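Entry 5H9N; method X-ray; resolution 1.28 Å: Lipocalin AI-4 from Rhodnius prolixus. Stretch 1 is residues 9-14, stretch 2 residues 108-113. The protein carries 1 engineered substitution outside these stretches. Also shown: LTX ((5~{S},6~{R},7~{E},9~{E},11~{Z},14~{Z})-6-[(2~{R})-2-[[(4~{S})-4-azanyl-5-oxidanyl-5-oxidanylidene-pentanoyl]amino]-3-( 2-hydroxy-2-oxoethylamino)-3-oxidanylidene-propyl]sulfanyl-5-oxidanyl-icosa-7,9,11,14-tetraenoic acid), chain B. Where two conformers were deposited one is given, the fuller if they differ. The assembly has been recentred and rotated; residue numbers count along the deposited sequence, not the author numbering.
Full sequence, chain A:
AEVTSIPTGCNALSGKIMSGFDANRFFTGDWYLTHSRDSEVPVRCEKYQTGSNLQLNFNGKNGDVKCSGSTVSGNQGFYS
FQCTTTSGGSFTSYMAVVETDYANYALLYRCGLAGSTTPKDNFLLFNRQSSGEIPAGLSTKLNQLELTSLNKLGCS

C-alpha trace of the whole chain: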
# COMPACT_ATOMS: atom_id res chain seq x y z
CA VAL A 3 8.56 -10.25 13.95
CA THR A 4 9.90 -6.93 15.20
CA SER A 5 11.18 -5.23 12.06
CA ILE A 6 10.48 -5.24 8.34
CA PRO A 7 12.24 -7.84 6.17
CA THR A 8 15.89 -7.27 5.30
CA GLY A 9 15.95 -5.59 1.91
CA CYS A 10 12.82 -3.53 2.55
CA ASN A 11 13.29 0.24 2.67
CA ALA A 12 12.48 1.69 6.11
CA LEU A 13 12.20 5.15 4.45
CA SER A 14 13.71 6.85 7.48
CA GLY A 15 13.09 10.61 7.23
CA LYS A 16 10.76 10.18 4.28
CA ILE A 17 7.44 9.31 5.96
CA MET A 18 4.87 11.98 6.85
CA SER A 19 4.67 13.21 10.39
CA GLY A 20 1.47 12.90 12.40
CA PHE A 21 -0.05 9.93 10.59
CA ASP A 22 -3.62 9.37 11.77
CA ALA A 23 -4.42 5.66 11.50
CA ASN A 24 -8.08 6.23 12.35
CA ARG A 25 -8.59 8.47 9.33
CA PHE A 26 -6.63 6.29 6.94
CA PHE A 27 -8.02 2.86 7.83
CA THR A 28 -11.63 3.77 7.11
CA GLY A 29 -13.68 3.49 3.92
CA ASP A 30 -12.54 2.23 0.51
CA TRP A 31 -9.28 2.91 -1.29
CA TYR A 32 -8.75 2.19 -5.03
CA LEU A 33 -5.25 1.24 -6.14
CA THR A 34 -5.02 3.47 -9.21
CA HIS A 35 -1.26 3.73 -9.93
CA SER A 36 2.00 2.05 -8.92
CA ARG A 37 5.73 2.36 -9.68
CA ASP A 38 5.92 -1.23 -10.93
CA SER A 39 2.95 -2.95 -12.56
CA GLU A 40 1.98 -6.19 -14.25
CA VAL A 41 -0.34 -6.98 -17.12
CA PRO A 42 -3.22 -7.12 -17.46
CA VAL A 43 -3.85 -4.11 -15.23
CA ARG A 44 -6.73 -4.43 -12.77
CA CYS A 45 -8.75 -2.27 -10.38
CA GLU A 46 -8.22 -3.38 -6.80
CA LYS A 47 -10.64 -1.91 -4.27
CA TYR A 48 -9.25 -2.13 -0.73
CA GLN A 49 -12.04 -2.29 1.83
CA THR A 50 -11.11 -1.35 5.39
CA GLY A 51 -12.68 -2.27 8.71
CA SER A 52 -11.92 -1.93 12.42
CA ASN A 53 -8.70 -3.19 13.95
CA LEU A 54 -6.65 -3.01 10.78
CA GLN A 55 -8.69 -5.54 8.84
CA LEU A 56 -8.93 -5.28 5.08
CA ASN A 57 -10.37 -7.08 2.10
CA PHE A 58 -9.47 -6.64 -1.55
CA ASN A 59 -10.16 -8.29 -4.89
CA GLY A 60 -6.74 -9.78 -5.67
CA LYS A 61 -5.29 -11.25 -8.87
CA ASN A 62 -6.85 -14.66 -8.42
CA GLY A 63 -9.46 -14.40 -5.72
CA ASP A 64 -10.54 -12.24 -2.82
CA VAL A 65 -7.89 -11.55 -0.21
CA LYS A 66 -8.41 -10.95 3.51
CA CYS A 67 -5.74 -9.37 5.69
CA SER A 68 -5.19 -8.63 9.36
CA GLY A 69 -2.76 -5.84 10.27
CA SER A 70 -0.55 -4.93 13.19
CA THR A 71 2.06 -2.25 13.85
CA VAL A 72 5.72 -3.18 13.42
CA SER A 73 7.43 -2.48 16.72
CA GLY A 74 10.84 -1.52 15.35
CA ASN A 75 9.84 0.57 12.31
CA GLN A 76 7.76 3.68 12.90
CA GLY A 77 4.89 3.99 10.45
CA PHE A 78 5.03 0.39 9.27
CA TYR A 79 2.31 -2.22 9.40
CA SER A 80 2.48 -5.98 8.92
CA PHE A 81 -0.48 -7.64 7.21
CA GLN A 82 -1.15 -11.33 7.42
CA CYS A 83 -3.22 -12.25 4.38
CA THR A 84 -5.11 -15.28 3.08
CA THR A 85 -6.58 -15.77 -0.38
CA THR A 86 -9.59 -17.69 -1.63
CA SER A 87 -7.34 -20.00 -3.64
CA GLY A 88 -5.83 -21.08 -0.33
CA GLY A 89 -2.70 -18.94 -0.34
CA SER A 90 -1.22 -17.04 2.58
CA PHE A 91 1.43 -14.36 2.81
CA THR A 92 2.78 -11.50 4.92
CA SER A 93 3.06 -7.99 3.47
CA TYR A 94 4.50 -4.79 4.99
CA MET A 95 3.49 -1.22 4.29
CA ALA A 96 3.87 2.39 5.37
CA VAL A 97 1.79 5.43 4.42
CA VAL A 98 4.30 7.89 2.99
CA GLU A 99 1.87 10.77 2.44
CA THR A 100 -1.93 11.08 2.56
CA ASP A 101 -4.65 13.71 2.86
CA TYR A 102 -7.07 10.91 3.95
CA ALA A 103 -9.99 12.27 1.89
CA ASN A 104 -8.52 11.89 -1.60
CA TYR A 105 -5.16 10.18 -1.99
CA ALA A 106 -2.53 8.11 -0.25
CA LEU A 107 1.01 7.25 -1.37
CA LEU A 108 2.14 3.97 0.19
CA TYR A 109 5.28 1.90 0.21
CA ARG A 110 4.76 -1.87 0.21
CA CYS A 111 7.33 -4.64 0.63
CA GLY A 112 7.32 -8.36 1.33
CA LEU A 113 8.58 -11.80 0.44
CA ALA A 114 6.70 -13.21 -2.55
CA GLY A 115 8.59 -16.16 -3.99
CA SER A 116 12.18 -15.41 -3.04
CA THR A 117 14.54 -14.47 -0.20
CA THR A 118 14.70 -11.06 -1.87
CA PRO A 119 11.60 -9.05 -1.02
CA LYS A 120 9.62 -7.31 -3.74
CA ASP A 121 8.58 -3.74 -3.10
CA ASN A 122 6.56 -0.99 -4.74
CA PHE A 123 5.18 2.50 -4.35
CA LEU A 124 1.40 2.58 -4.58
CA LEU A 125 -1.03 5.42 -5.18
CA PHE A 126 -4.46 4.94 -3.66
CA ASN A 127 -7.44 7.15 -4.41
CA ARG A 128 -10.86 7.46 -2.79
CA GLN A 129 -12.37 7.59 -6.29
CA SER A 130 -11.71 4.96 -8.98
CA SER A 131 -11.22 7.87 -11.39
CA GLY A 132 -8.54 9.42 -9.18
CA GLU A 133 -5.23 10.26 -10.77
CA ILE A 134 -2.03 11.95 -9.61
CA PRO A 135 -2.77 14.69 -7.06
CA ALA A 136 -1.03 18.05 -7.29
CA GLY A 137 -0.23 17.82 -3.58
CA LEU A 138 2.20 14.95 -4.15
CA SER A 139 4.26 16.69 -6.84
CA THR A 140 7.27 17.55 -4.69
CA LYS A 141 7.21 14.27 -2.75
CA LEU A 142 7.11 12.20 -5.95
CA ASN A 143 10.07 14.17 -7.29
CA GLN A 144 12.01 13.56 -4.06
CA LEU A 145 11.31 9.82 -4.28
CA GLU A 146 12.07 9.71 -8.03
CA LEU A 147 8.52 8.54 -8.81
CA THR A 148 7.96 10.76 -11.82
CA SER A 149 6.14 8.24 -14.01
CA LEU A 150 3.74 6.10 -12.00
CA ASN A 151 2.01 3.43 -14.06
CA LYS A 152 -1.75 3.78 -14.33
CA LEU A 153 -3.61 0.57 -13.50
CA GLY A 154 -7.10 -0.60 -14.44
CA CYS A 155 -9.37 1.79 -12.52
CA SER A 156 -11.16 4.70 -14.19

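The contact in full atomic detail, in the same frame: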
# COMPACT_ATOMS: atom_id res chain seq x y z
N GLY A 9 16.14 -5.91 3.31
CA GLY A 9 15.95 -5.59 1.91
C GLY A 9 14.84 -4.58 1.69
O GLY A 9 14.82 -3.86 0.69
N CYS A 10 13.88 -4.53 2.61
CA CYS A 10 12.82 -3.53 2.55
C CYS A 10 13.32 -2.17 3.01
O CYS A 10 14.15 -2.07 3.93
CB CYS A 10 11.62 -3.96 3.39
SG CYS A 10 10.81 -5.42 2.76
N ASN A 11 12.85 -1.12 2.36
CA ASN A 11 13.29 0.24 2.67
C ASN A 11 12.50 0.81 3.85
O ASN A 11 11.29 0.96 3.76
CB ASN A 11 13.13 1.11 1.41
CG ASN A 11 13.85 2.45 1.50
OD1 ASN A 11 14.13 2.96 2.59
ND2 ASN A 11 14.14 3.03 0.35
N ALA A 12 13.17 1.13 4.94
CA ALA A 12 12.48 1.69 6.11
C ALA A 12 12.08 3.16 5.91
O ALA A 12 11.28 3.69 6.69
CB ALA A 12 13.33 1.54 7.35
N LEU A 13 12.61 3.80 4.87
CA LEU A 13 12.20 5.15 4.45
C LEU A 13 12.38 6.15 5.59
O LEU A 13 11.60 7.09 5.75
CB LEU A 13 10.75 5.15 3.94
CG LEU A 13 10.62 4.43 2.60
CD1 LEU A 13 9.18 4.32 2.15
CD2 LEU A 13 11.45 5.15 1.55
N SER A 14 13.43 5.96 6.37
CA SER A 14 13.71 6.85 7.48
C SER A 14 13.82 8.30 6.99
O SER A 14 14.57 8.59 6.06
CB SER A 14 14.99 6.41 8.18
OG SER A 14 15.25 7.23 9.30
N LEU A 108 1.63 5.01 -0.69
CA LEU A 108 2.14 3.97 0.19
C LEU A 108 3.38 3.32 -0.36
O LEU A 108 3.59 3.26 -1.58
CB LEU A 108 1.07 2.89 0.43
CG LEU A 108 0.06 3.11 1.55
CD1 LEU A 108 -0.78 4.36 1.30
CD2 LEU A 108 -0.84 1.88 1.71
N TYR A 109 4.18 2.79 0.54
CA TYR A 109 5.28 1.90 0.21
C TYR A 109 4.89 0.51 0.69
O TYR A 109 4.37 0.38 1.80
CB TYR A 109 6.57 2.36 0.89
CG TYR A 109 7.73 1.41 0.71
CD1 TYR A 109 8.38 1.30 -0.51
CD2 TYR A 109 8.17 0.61 1.76
CE1 TYR A 109 9.44 0.43 -0.68
CE2 TYR A 109 9.22 -0.26 1.60
CZ TYR A 109 9.85 -0.35 0.38
OH TYR A 109 10.91 -1.23 0.26
N ARG A 110 5.07 -0.50 -0.15
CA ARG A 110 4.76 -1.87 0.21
C ARG A 110 5.96 -2.76 -0.07
O ARG A 110 6.66 -2.56 -1.06
CB ARG A 110 3.53 -2.37 -0.55
CG ARG A 110 3.07 -3.77 -0.15
CD ARG A 110 1.67 -4.09 -0.65
NE ARG A 110 1.62 -4.15 -2.11
CZ ARG A 110 0.49 -4.17 -2.81
NH1 ARG A 110 -0.68 -4.13 -2.19
NH2 ARG A 110 0.54 -4.19 -4.14
N CYS A 111 6.19 -3.75 0.78
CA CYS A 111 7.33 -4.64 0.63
C CYS A 111 7.04 -5.98 1.30
O CYS A 111 6.40 -6.02 2.35
CB CYS A 111 8.58 -4.00 1.23
SG CYS A 111 10.11 -4.86 0.91
N GLY A 112 7.50 -7.07 0.71
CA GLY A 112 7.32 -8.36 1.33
C GLY A 112 7.95 -9.46 0.51
O GLY A 112 8.31 -9.27 -0.66
N LEU A 113 8.10 -10.62 1.14
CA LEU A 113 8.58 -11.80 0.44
C LEU A 113 7.44 -12.38 -0.39
O LEU A 113 6.31 -12.50 0.08
CB LEU A 113 9.10 -12.84 1.44
CG LEU A 113 10.23 -12.39 2.36
CD1 LEU A 113 10.71 -13.57 3.19
CD2 LEU A 113 11.38 -11.79 1.57
O2 LTX B . 3.96 -4.61 -3.58
C1 LTX B . 3.91 -4.80 -4.81
O1 LTX B . 3.04 -4.27 -5.55
C2 LTX B . 4.95 -5.70 -5.45
C3 LTX B . 4.30 -7.03 -5.83
C4 LTX B . 3.43 -7.55 -4.70
C5 LTX B . 3.00 -8.99 -4.96
O3 LTX B . 2.05 -9.04 -6.03
C6 LTX B . 2.41 -9.64 -3.71
C7 LTX B . 1.13 -8.95 -3.28
C8 LTX B . 1.03 -8.29 -2.11
C9 LTX B . -0.24 -7.65 -1.73
C10 LTX B . -0.51 -7.18 -0.50
C11 LTX B . -1.81 -6.57 -0.21
C12 LTX B . -2.21 -6.03 0.95
C13 LTX B . -1.37 -5.94 2.21
C14 LTX B . -0.39 -4.78 2.15
C15 LTX B . -0.74 -3.51 2.32
C16 LTX B . -2.16 -3.09 2.61
C17 LTX B . -2.45 -1.75 1.95
C18 LTX B . -3.80 -1.23 2.42
C19 LTX B . -4.29 -0.06 1.57
C20 LTX B . -5.61 0.47 2.09
O32 LTX B . -3.82 -11.00 -4.89
C21 LTX B . -2.65 -11.15 -4.48
O31 LTX B . -1.77 -10.27 -4.57
CA3 LTX B . -2.29 -12.46 -3.84
N3 LTX B . -0.91 -12.44 -3.39
C22 LTX B . -0.22 -13.53 -3.05
O33 LTX B . -0.73 -14.64 -3.12
CA2 LTX B . 1.20 -13.40 -2.58
CB2 LTX B . 1.67 -11.94 -2.53
SG2 LTX B . 2.14 -11.35 -4.12
N2 LTX B . 2.08 -14.22 -3.39
CD1 LTX B . 2.95 -15.05 -2.83
OE1 LTX B . 3.35 -14.93 -1.68
CG1 LTX B . 3.43 -16.15 -3.75
CB1 LTX B . 4.66 -16.85 -3.18
CA1 LTX B . 5.41 -17.57 -4.30
N1 LTX B . 5.62 -16.63 -5.42
C23 LTX B . 4.63 -18.75 -4.78
O11 LTX B . 4.34 -18.82 -6.00
O12 LTX B . 4.30 -19.63 -3.96

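A small, locally covalent contact joins an irregular N-terminal segment to a β-strand of the lipocalin, held by a disulfide at Cys-111 and, two residues earlier in the strand, by a hydrogen bond and an apolar contact that both use Tyr-109. It illustrates a general principle: a chain without regular secondary structure can be fastened to a sheet at two strand residues, using those that face it and leaving the alternate ones free for other work.

The covalent point is the disulfide between Cys-10 and Cys-111, whose SG atoms lie 2.1 Å apart. Its chi3 of -82° is close to the right-angled twist that disulfides prefer, so the S–S torsion itself lies near its preferred value. The two cysteines contribute different rotamers, m at Cys-10 and t at Cys-111, and both CB atoms point toward the opposing stretch. This pair also marks the closest approach of the two backbones, with CA of Cys-10 and CA of Cys-111 5.9 Å apart. The segments run roughly antiparallel, their end-to-end directions 160° apart, so residues after Cys-10 meet strand residues before Cys-111.

Two positions earlier in the strand, Tyr-109 points to the same side, as the alternation of a β-strand requires. Its t rotamer carries the ring out to the loop, where the phenol oxygen accepts a hydrogen bond from the backbone: N of Asn-11 lies 2.9 Å from OH of Tyr-109, with a nearly linear angle of 171°. Because the donor is a main-chain amide, the bond ties the loop backbone itself, one residue past the disulfide, to the strand's side chain. The Asn-11 side chain turns its end away from the strand and instead braces its own segment, N of Leu-13 donating to OD1 of Asn-11 at 2.9 Å. Leu-13, with positive phi and psi (58°, 36°), directs its side chain back toward the strand. There CD1 of Leu-13 packs 3.5 Å from CB of Tyr-109, so the tyrosine hydrogen-bonds Asn-11 through its hydroxyl and packs against Leu-13 nearer its base.

The strand's other side meets the ligand. Leu-108 and Arg-110 point away from the loop and bury none of their surface against it. The Arg-110 guanidinium grips the ligand carboxylate through two hydrogen bonds, from NE to O2 of LTX at 2.8 Å and from NH2 to O1 of LTX at 2.9 Å, while CD2 of Leu-108 comes within 4.0 Å of C19 of LTX. The same strand thus holds the N-terminal segment with one set of side chains and contributes the alternate set to the ligand's contacts.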